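Local coordinates for pyrrolysyl-tRNA synthetase (Desulfitobacterium hafniense, PDB 3DSQ), which probably attaches pyrrolysine to its cognate tRNA at the expense of ATP, as a homodimeric class II aminoacyl-tRNA synthetase, at residues Ser12-Val17 against Asp43-Gly48; Arg21-Asn26 against Glu30-Gly35. All blocks are in the same frame, centred on the assembly; numbering follows the deposited sequence.

Interaction 1 of 2, residues Ser12-Val17 against Asp43-Gly48; sequences SFWTKV and DRAFQG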
ATOM      1  N   SER B  12      29.501  -9.970  32.385  1.00 42.97           N
ATOM      2  CA  SER B  12      28.845  -8.699  32.079  1.00 40.36           C
ATOM      3  C   SER B  12      28.332  -8.665  30.642  1.00 37.98           C
ATOM      4  O   SER B  12      29.118  -8.664  29.691  1.00 33.65           O
ATOM      5  CB  SER B  12      29.805  -7.524  32.300  1.00 41.22           C
ATOM      6  OG  SER B  12      30.167  -7.414  33.663  1.00 45.22           O
ATOM      7  N   PHE B  13      27.008  -8.625  30.493  1.00 34.08           N
ATOM      8  CA  PHE B  13      26.390  -8.605  29.172  1.00 31.82           C
ATOM      9  C   PHE B  13      25.819  -7.240  28.816  1.00 28.43           C
ATOM     10  O   PHE B  13      25.879  -6.315  29.618  1.00 29.38           O
ATOM     11  CB  PHE B  13      25.298  -9.675  29.087  1.00 33.22           C
ATOM     12  CG  PHE B  13      25.791 -11.056  29.398  1.00 36.37           C
ATOM     13  CD1 PHE B  13      25.832 -11.515  30.713  1.00 37.38           C
ATOM     14  CD2 PHE B  13      26.254 -11.888  28.380  1.00 36.02           C
ATOM     15  CE1 PHE B  13      26.329 -12.784  31.011  1.00 37.72           C
ATOM     16  CE2 PHE B  13      26.753 -13.158  28.666  1.00 35.97           C
ATOM     17  CZ  PHE B  13      26.792 -13.607  29.984  1.00 38.71           C
ATOM     18  N   TRP B  14      25.282  -7.117  27.605  1.00 25.89           N
ATOM     19  CA  TRP B  14      24.710  -5.856  27.139  1.00 27.88           C
ATOM     20  C   TRP B  14      23.566  -5.418  28.050  1.00 29.67           C
ATOM     21  O   TRP B  14      22.863  -6.260  28.612  1.00 26.77           O
ATOM     22  CB  TRP B  14      24.120  -5.997  25.727  1.00 26.09           C
ATOM     23  CG  TRP B  14      25.066  -6.452  24.669  1.00 26.18           C
ATOM     24  CD1 TRP B  14      24.853  -7.447  23.759  1.00 28.08           C
ATOM     25  CD2 TRP B  14      26.361  -5.919  24.385  1.00 23.69           C
ATOM     26  NE1 TRP B  14      25.936  -7.571  22.923  1.00 26.04           N
ATOM     27  CE2 TRP B  14      26.877  -6.642  23.284  1.00 26.09           C
ATOM     28  CE3 TRP B  14      27.135  -4.897  24.950  1.00 24.25           C
ATOM     29  CZ2 TRP B  14      28.139  -6.376  22.734  1.00 25.46           C
ATOM     30  CZ3 TRP B  14      28.386  -4.628  24.407  1.00 27.72           C
ATOM     31  CH2 TRP B  14      28.878  -5.370  23.303  1.00 28.05           C
ATOM     32  N   THR B  15      23.399  -4.105  28.199  1.00 29.56           N
ATOM     33  CA  THR B  15      22.285  -3.583  28.973  1.00 30.93           C
ATOM     34  C   THR B  15      21.156  -3.693  27.958  1.00 32.05           C
ATOM     35  O   THR B  15      21.416  -3.741  26.747  1.00 31.73           O
ATOM     36  CB  THR B  15      22.462  -2.104  29.330  1.00 31.16           C
ATOM     37  OG1 THR B  15      22.596  -1.338  28.125  1.00 27.18           O
ATOM     38  CG2 THR B  15      23.688  -1.904  30.229  1.00 30.68           C
ATOM     39  N   LYS B  16      19.916  -3.735  28.430  1.00 29.55           N
ATOM     40  CA  LYS B  16      18.777  -3.854  27.535  1.00 29.32           C
ATOM     41  C   LYS B  16      18.823  -2.813  26.424  1.00 30.66           C
ATOM     42  O   LYS B  16      18.466  -3.109  25.278  1.00 30.95           O
ATOM     43  CB  LYS B  16      17.464  -3.723  28.322  1.00 31.76           C
ATOM     44  CG  LYS B  16      16.192  -3.848  27.477  1.00 33.25           C
ATOM     45  CD  LYS B  16      16.097  -5.209  26.780  1.00 37.42           C
ATOM     46  CE  LYS B  16      14.810  -5.346  25.957  1.00 35.31           C
ATOM     47  NZ  LYS B  16      14.508  -4.094  25.196  1.00 37.08           N
ATOM     48  N   VAL B  17      19.266  -1.598  26.746  1.00 28.36           N
ATOM     49  CA  VAL B  17      19.326  -0.548  25.741  1.00 29.49           C
ATOM     50  C   VAL B  17      20.436  -0.780  24.694  1.00 29.62           C
ATOM     51  O   VAL B  17      20.269  -0.443  23.522  1.00 28.16           O
ATOM     52  CB  VAL B  17      19.505   0.835  26.393  1.00 30.27           C
ATOM     53  CG1 VAL B  17      20.930   1.011  26.892  1.00 31.86           C
ATOM     54  CG2 VAL B  17      19.126   1.915  25.399  1.00 31.49           C
ATOM     55  N   ASP B  43      30.988  -1.609  27.704  1.00 35.61           N
ATOM     56  CA  ASP B  43      30.564  -0.342  27.128  1.00 35.57           C
ATOM     57  C   ASP B  43      31.531   0.010  25.993  1.00 37.03           C
ATOM     58  O   ASP B  43      31.116   0.454  24.920  1.00 35.60           O
ATOM     59  CB  ASP B  43      30.564   0.754  28.199  1.00 33.44           C
ATOM     60  CG  ASP B  43      29.484   0.538  29.262  1.00 36.43           C
ATOM     61  OD1 ASP B  43      28.790  -0.498  29.216  1.00 33.70           O
ATOM     62  OD2 ASP B  43      29.326   1.406  30.153  1.00 36.84           O
ATOM     63  N   ARG B  44      32.821  -0.197  26.234  1.00 37.08           N
ATOM     64  CA  ARG B  44      33.837   0.088  25.226  1.00 38.24           C
ATOM     65  C   ARG B  44      33.591  -0.757  23.979  1.00 36.98           C
ATOM     66  O   ARG B  44      33.587  -0.253  22.860  1.00 37.39           O
ATOM     67  CB  ARG B  44      35.229  -0.219  25.781  1.00 39.29           C
ATOM     68  CG  ARG B  44      36.305  -0.299  24.715  1.00 42.26           C
ATOM     69  CD  ARG B  44      37.476  -1.123  25.217  1.00 44.69           C
ATOM     70  NE  ARG B  44      38.323  -0.362  26.119  1.00 45.63           N
ATOM     71  CZ  ARG B  44      39.178  -0.905  26.977  1.00 48.05           C
ATOM     72  NH1 ARG B  44      39.293  -2.225  27.056  1.00 46.40           N
ATOM     73  NH2 ARG B  44      39.925  -0.123  27.751  1.00 47.22           N
ATOM     74  N   ALA B  45      33.394  -2.050  24.177  1.00 35.21           N
ATOM     75  CA  ALA B  45      33.142  -2.941  23.062  1.00 32.87           C
ATOM     76  C   ALA B  45      31.894  -2.516  22.305  1.00 33.20           C
ATOM     77  O   ALA B  45      31.877  -2.504  21.074  1.00 29.76           O
ATOM     78  CB  ALA B  45      32.985  -4.354  23.561  1.00 34.62           C
ATOM     79  N   PHE B  46      30.847  -2.166  23.051  1.00 31.92           N
ATOM     80  CA  PHE B  46      29.583  -1.756  22.457  1.00 30.92           C
ATOM     81  C   PHE B  46      29.766  -0.651  21.438  1.00 31.54           C
ATOM     82  O   PHE B  46      29.234  -0.709  20.328  1.00 30.29           O
ATOM     83  CB  PHE B  46      28.618  -1.265  23.535  1.00 30.04           C
ATOM     84  CG  PHE B  46      27.406  -0.599  22.982  1.00 27.68           C
ATOM     85  CD1 PHE B  46      26.406  -1.351  22.377  1.00 23.82           C
ATOM     86  CD2 PHE B  46      27.282   0.786  23.023  1.00 24.39           C
ATOM     87  CE1 PHE B  46      25.297  -0.735  21.822  1.00 24.53           C
ATOM     88  CE2 PHE B  46      26.173   1.414  22.470  1.00 26.05           C
ATOM     89  CZ  PHE B  46      25.177   0.652  21.866  1.00 23.14           C
ATOM     90  N   GLN B  47      30.521   0.359  21.848  1.00 32.91           N
ATOM     91  CA  GLN B  47      30.809   1.517  21.026  1.00 34.63           C
ATOM     92  C   GLN B  47      31.484   1.108  19.717  1.00 34.37           C
ATOM     93  O   GLN B  47      31.147   1.613  18.640  1.00 33.56           O
ATOM     94  CB  GLN B  47      31.707   2.472  21.814  1.00 36.91           C
ATOM     95  CG  GLN B  47      31.575   3.926  21.432  1.00 42.24           C
ATOM     96  CD  GLN B  47      32.379   4.838  22.343  1.00 46.95           C
ATOM     97  OE1 GLN B  47      32.261   4.770  23.573  1.00 49.80           O
ATOM     98  NE2 GLN B  47      33.195   5.704  21.746  1.00 47.39           N
ATOM     99  N   GLY B  48      32.432   0.185  19.818  1.00 34.65           N
ATOM    100  CA  GLY B  48      33.146  -0.273  18.637  1.00 36.96           C
ATOM    101  C   GLY B  48      32.271  -1.050  17.675  1.00 37.04           C
ATOM    102  O   GLY B  48      32.334  -0.836  16.462  1.00 36.90           O
TER
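Trp14 lays the six-membered end of its indole against helix 39-68, where Ala45 and Phe46 receive it. The closest apolar approach is Trp14 CZ3 to Phe46 CB, 3.5 Å. The neighbouring corner of the indole reaches the methyl of Ala45, with Trp14 CH2 4.2 Å from Ala45 CB, near the plane of the indole and so at its edge. The aromatic pair is an offset edge-to-face one: Phe46 turns its edge toward the face of the Trp14 six-membered ring, the planes at 67° and the centroids 6.0 Å apart. Phe46 CG lies anti to its backbone N (chi1 169°), which swings the phenyl ring toward helix 16-24, where it also touches Leu22. In fold terms, the loop leading into helix 16-24, with Thr15 as N-cap, packs on the long helix 39-68 mainly through the indole. Among polar contacts, the indole N-H of Trp14 turns to Gln31 O, while Phe13 O accepts a hydrogen bond from Arg42 NE. An alanine in place of Trp14 takes away the ring and its N-H, which is likely to leave Gln31 O without that donor and the phenyl of Phe46 freer to turn.

Interaction 2 of 2, residues Arg21-Asn26 against Glu30-Gly35; sequences RLKELN and EQLEMG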
ATOM      1  N   ARG B  21      19.804  -1.528  20.678  1.00 24.35           N
ATOM      2  CA  ARG B  21      20.514  -0.738  19.685  1.00 27.39           C
ATOM      3  C   ARG B  21      21.214  -1.664  18.676  1.00 26.66           C
ATOM      4  O   ARG B  21      21.105  -1.485  17.464  1.00 27.76           O
ATOM      5  CB  ARG B  21      21.531   0.171  20.395  1.00 26.08           C
ATOM      6  CG  ARG B  21      22.382   1.045  19.475  1.00 29.53           C
ATOM      7  CD  ARG B  21      21.544   1.804  18.465  1.00 30.14           C
ATOM      8  NE  ARG B  21      22.322   2.809  17.747  1.00 32.80           N
ATOM      9  CZ  ARG B  21      21.848   3.560  16.757  1.00 31.30           C
ATOM     10  NH1 ARG B  21      20.591   3.423  16.354  1.00 33.19           N
ATOM     11  NH2 ARG B  21      22.629   4.459  16.178  1.00 31.38           N
ATOM     12  N   LEU B  22      21.915  -2.665  19.186  1.00 26.87           N
ATOM     13  CA  LEU B  22      22.613  -3.613  18.335  1.00 27.96           C
ATOM     14  C   LEU B  22      21.624  -4.363  17.453  1.00 28.78           C
ATOM     15  O   LEU B  22      21.944  -4.726  16.315  1.00 25.09           O
ATOM     16  CB  LEU B  22      23.421  -4.593  19.192  1.00 28.09           C
ATOM     17  CG  LEU B  22      24.549  -3.942  20.008  1.00 30.63           C
ATOM     18  CD1 LEU B  22      25.262  -5.006  20.821  1.00 31.78           C
ATOM     19  CD2 LEU B  22      25.542  -3.223  19.082  1.00 33.23           C
ATOM     20  N   LYS B  23      20.417  -4.588  17.971  1.00 28.02           N
ATOM     21  CA  LYS B  23      19.401  -5.292  17.197  1.00 28.31           C
ATOM     22  C   LYS B  23      18.884  -4.418  16.064  1.00 26.72           C
ATOM     23  O   LYS B  23      18.705  -4.894  14.948  1.00 28.25           O
ATOM     24  CB  LYS B  23      18.230  -5.731  18.085  1.00 30.87           C
ATOM     25  CG  LYS B  23      18.099  -7.237  18.227  1.00 33.31           C
ATOM     26  CD  LYS B  23      16.681  -7.653  18.630  1.00 35.07           C
ATOM     27  CE  LYS B  23      16.564  -9.170  18.734  1.00 36.76           C
ATOM     28  NZ  LYS B  23      15.163  -9.610  19.029  1.00 41.15           N
ATOM     29  N   GLU B  24      18.647  -3.140  16.348  1.00 26.69           N
ATOM     30  CA  GLU B  24      18.164  -2.209  15.329  1.00 27.25           C
ATOM     31  C   GLU B  24      19.186  -2.088  14.202  1.00 27.45           C
ATOM     32  O   GLU B  24      18.829  -1.802  13.051  1.00 24.64           O
ATOM     33  CB  GLU B  24      17.976  -0.808  15.894  1.00 29.02           C
ATOM     34  CG  GLU B  24      17.143  -0.689  17.149  1.00 33.31           C
ATOM     35  CD  GLU B  24      16.993   0.762  17.560  1.00 32.77           C
ATOM     36  OE1 GLU B  24      17.994   1.506  17.492  1.00 32.09           O
ATOM     37  OE2 GLU B  24      15.879   1.154  17.953  1.00 38.10           O
ATOM     38  N   LEU B  25      20.456  -2.248  14.562  1.00 25.98           N
ATOM     39  CA  LEU B  25      21.551  -2.160  13.608  1.00 28.40           C
ATOM     40  C   LEU B  25      21.840  -3.520  12.986  1.00 28.55           C
ATOM     41  O   LEU B  25      22.847  -3.699  12.303  1.00 29.80           O
ATOM     42  CB  LEU B  25      22.807  -1.629  14.304  1.00 26.76           C
ATOM     43  CG  LEU B  25      22.645  -0.237  14.906  1.00 26.58           C
ATOM     44  CD1 LEU B  25      23.905   0.201  15.657  1.00 25.80           C
ATOM     45  CD2 LEU B  25      22.318   0.721  13.788  1.00 25.53           C
ATOM     46  N   ASN B  26      20.951  -4.476  13.232  1.00 28.78           N
ATOM     47  CA  ASN B  26      21.090  -5.822  12.699  1.00 30.56           C
ATOM     48  C   ASN B  26      22.392  -6.538  13.045  1.00 30.75           C
ATOM     49  O   ASN B  26      23.039  -7.134  12.177  1.00 29.14           O
ATOM     50  CB  ASN B  26      20.889  -5.816  11.174  1.00 33.21           C
ATOM     51  CG  ASN B  26      19.445  -5.537  10.783  1.00 35.46           C
ATOM     52  OD1 ASN B  26      18.512  -6.085  11.379  1.00 35.49           O
ATOM     53  ND2 ASN B  26      19.253  -4.691   9.780  1.00 35.50           N
ATOM     54  N   GLU B  30      25.575 -13.762  17.463  1.00 32.92           N
ATOM     55  CA  GLU B  30      26.802 -13.979  18.229  1.00 34.06           C
ATOM     56  C   GLU B  30      27.155 -12.684  18.946  1.00 32.48           C
ATOM     57  O   GLU B  30      27.454 -12.686  20.141  1.00 34.67           O
ATOM     58  CB  GLU B  30      27.958 -14.409  17.316  1.00 37.94           C
ATOM     59  CG  GLU B  30      29.176 -14.921  18.075  1.00 43.58           C
ATOM     60  CD  GLU B  30      30.272 -15.461  17.160  1.00 47.85           C
ATOM     61  OE1 GLU B  30      30.832 -14.676  16.366  1.00 49.47           O
ATOM     62  OE2 GLU B  30      30.572 -16.674  17.237  1.00 49.50           O
ATOM     63  N   GLN B  31      27.115 -11.572  18.221  1.00 31.83           N
ATOM     64  CA  GLN B  31      27.408 -10.279  18.821  1.00 31.89           C
ATOM     65  C   GLN B  31      26.413  -9.963  19.947  1.00 31.77           C
ATOM     66  O   GLN B  31      26.790  -9.425  20.983  1.00 30.71           O
ATOM     67  CB  GLN B  31      27.357  -9.184  17.762  1.00 33.71           C
ATOM     68  CG  GLN B  31      28.420  -9.332  16.671  1.00 36.11           C
ATOM     69  CD  GLN B  31      28.334  -8.234  15.624  1.00 35.69           C
ATOM     70  OE1 GLN B  31      27.294  -8.039  14.991  1.00 35.36           O
ATOM     71  NE2 GLN B  31      29.429  -7.511  15.440  1.00 34.95           N
ATOM     72  N   LEU B  32      25.149 -10.321  19.746  1.00 31.77           N
ATOM     73  CA  LEU B  32      24.118 -10.065  20.745  1.00 33.30           C
ATOM     74  C   LEU B  32      24.348 -10.854  22.028  1.00 36.01           C
ATOM     75  O   LEU B  32      23.910 -10.444  23.102  1.00 36.11           O
ATOM     76  CB  LEU B  32      22.731 -10.406  20.183  1.00 29.59           C
ATOM     77  CG  LEU B  32      22.175  -9.525  19.059  1.00 30.49           C
ATOM     78  CD1 LEU B  32      20.781 -10.005  18.691  1.00 29.45           C
ATOM     79  CD2 LEU B  32      22.120  -8.064  19.503  1.00 27.99           C
ATOM     80  N   GLU B  33      25.050 -11.978  21.919  1.00 38.83           N
ATOM     81  CA  GLU B  33      25.296 -12.831  23.078  1.00 41.07           C
ATOM     82  C   GLU B  33      26.670 -12.687  23.721  1.00 39.53           C
ATOM     83  O   GLU B  33      27.076 -13.533  24.508  1.00 40.66           O
ATOM     84  CB  GLU B  33      25.061 -14.296  22.692  1.00 44.63           C
ATOM     85  CG  GLU B  33      23.659 -14.557  22.164  1.00 49.88           C
ATOM     86  CD  GLU B  33      22.580 -14.150  23.159  1.00 54.41           C
ATOM     87  OE1 GLU B  33      22.445 -14.826  24.203  1.00 56.30           O
ATOM     88  OE2 GLU B  33      21.872 -13.147  22.902  1.00 56.03           O
ATOM     89  N   MET B  34      27.378 -11.609  23.403  1.00 40.34           N
ATOM     90  CA  MET B  34      28.712 -11.386  23.962  1.00 39.51           C
ATOM     91  C   MET B  34      28.735 -10.944  25.420  1.00 39.22           C
ATOM     92  O   MET B  34      27.926 -10.119  25.852  1.00 38.43           O
ATOM     93  CB  MET B  34      29.473 -10.365  23.125  1.00 39.24           C
ATOM     94  CG  MET B  34      29.906 -10.899  21.781  1.00 42.14           C
ATOM     95  SD  MET B  34      30.642  -9.618  20.802  1.00 43.39           S
ATOM     96  CE  MET B  34      32.319  -9.572  21.505  1.00 45.37           C
ATOM     97  N   GLY B  35      29.677 -11.513  26.162  1.00 37.31           N
ATOM     98  CA  GLY B  35      29.848 -11.184  27.561  1.00 37.45           C
ATOM     99  C   GLY B  35      31.234 -10.599  27.745  1.00 37.00           C
ATOM    100  O   GLY B  35      32.154 -10.901  26.977  1.00 36.43           O
TER
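Leu22 and Leu32 bring the last turns of two short helices together, their CA atoms 7.0 Å apart, with no hydrogen bond passing between the segments. Leu32 does most of the reaching, using both methyls. Its CD2 rests against the base of the leucine across the contact, Leu22 CB to Leu32 CD2 being 3.7 Å, while the other branch meets the aliphatic part of a lysine, Lys23 CG to Leu32 CD1 being 3.9 Å. The fork of Leu32 thus spans two consecutive residues of helix 16-24. CG of Leu32 stands anti to its own carbonyl carbon (chi1 -68°), which carries the methyls across to that helix. Lys23 runs extended beyond CG and crosses Leu32 at about a right angle, touching it with CG, on its hydrocarbon stem. Arg21 points to another side: its guanidinium forms a salt bridge whose hydrogen bond, Arg21 NH1 to Glu24 OE1 at 3.4 Å, is weak and lies at the guanidinium edge, in its plane, while Leu25 CD2 lies 4.1 Å over one face. A second salt bridge joins Arg21 NE to Glu50 OE2 of helix 39-68. Asn26, with positive phi (56°), is the C' residue of a Schellman motif: Asn26 N bonds to Lys23 O at 2.9 Å and Ala27 N to Leu22 O, ending helix 16-24 so that the chain doubles back into the single turn of helix 29-32, a short helical hairpin.

In the fold
Interactions 1 and 2 lie with their centres about 9 Å apart and meet at the indole of Trp14. Its N-H probably makes a hydrogen bond there, Trp14 NE1 to Gln31 O being 2.8 Å, and Trp14 CE2 packs 3.4 Å from Leu22 CD1. The indole therefore sits between the pair of short helices joined in interaction 2 and the long helix 39-68 reached in interaction 1. Helices 16-24, 29-32 and 39-68 make up a small N-terminal helical unit set off from the mixed sheet of the class II core: the centres of interactions 1 and 2 are about 30 and 23 Å from that of the chain. The bound sodium ion, held by Ser163, Gln164 and Gln167, is about 12 Å from the side chain of Lys23.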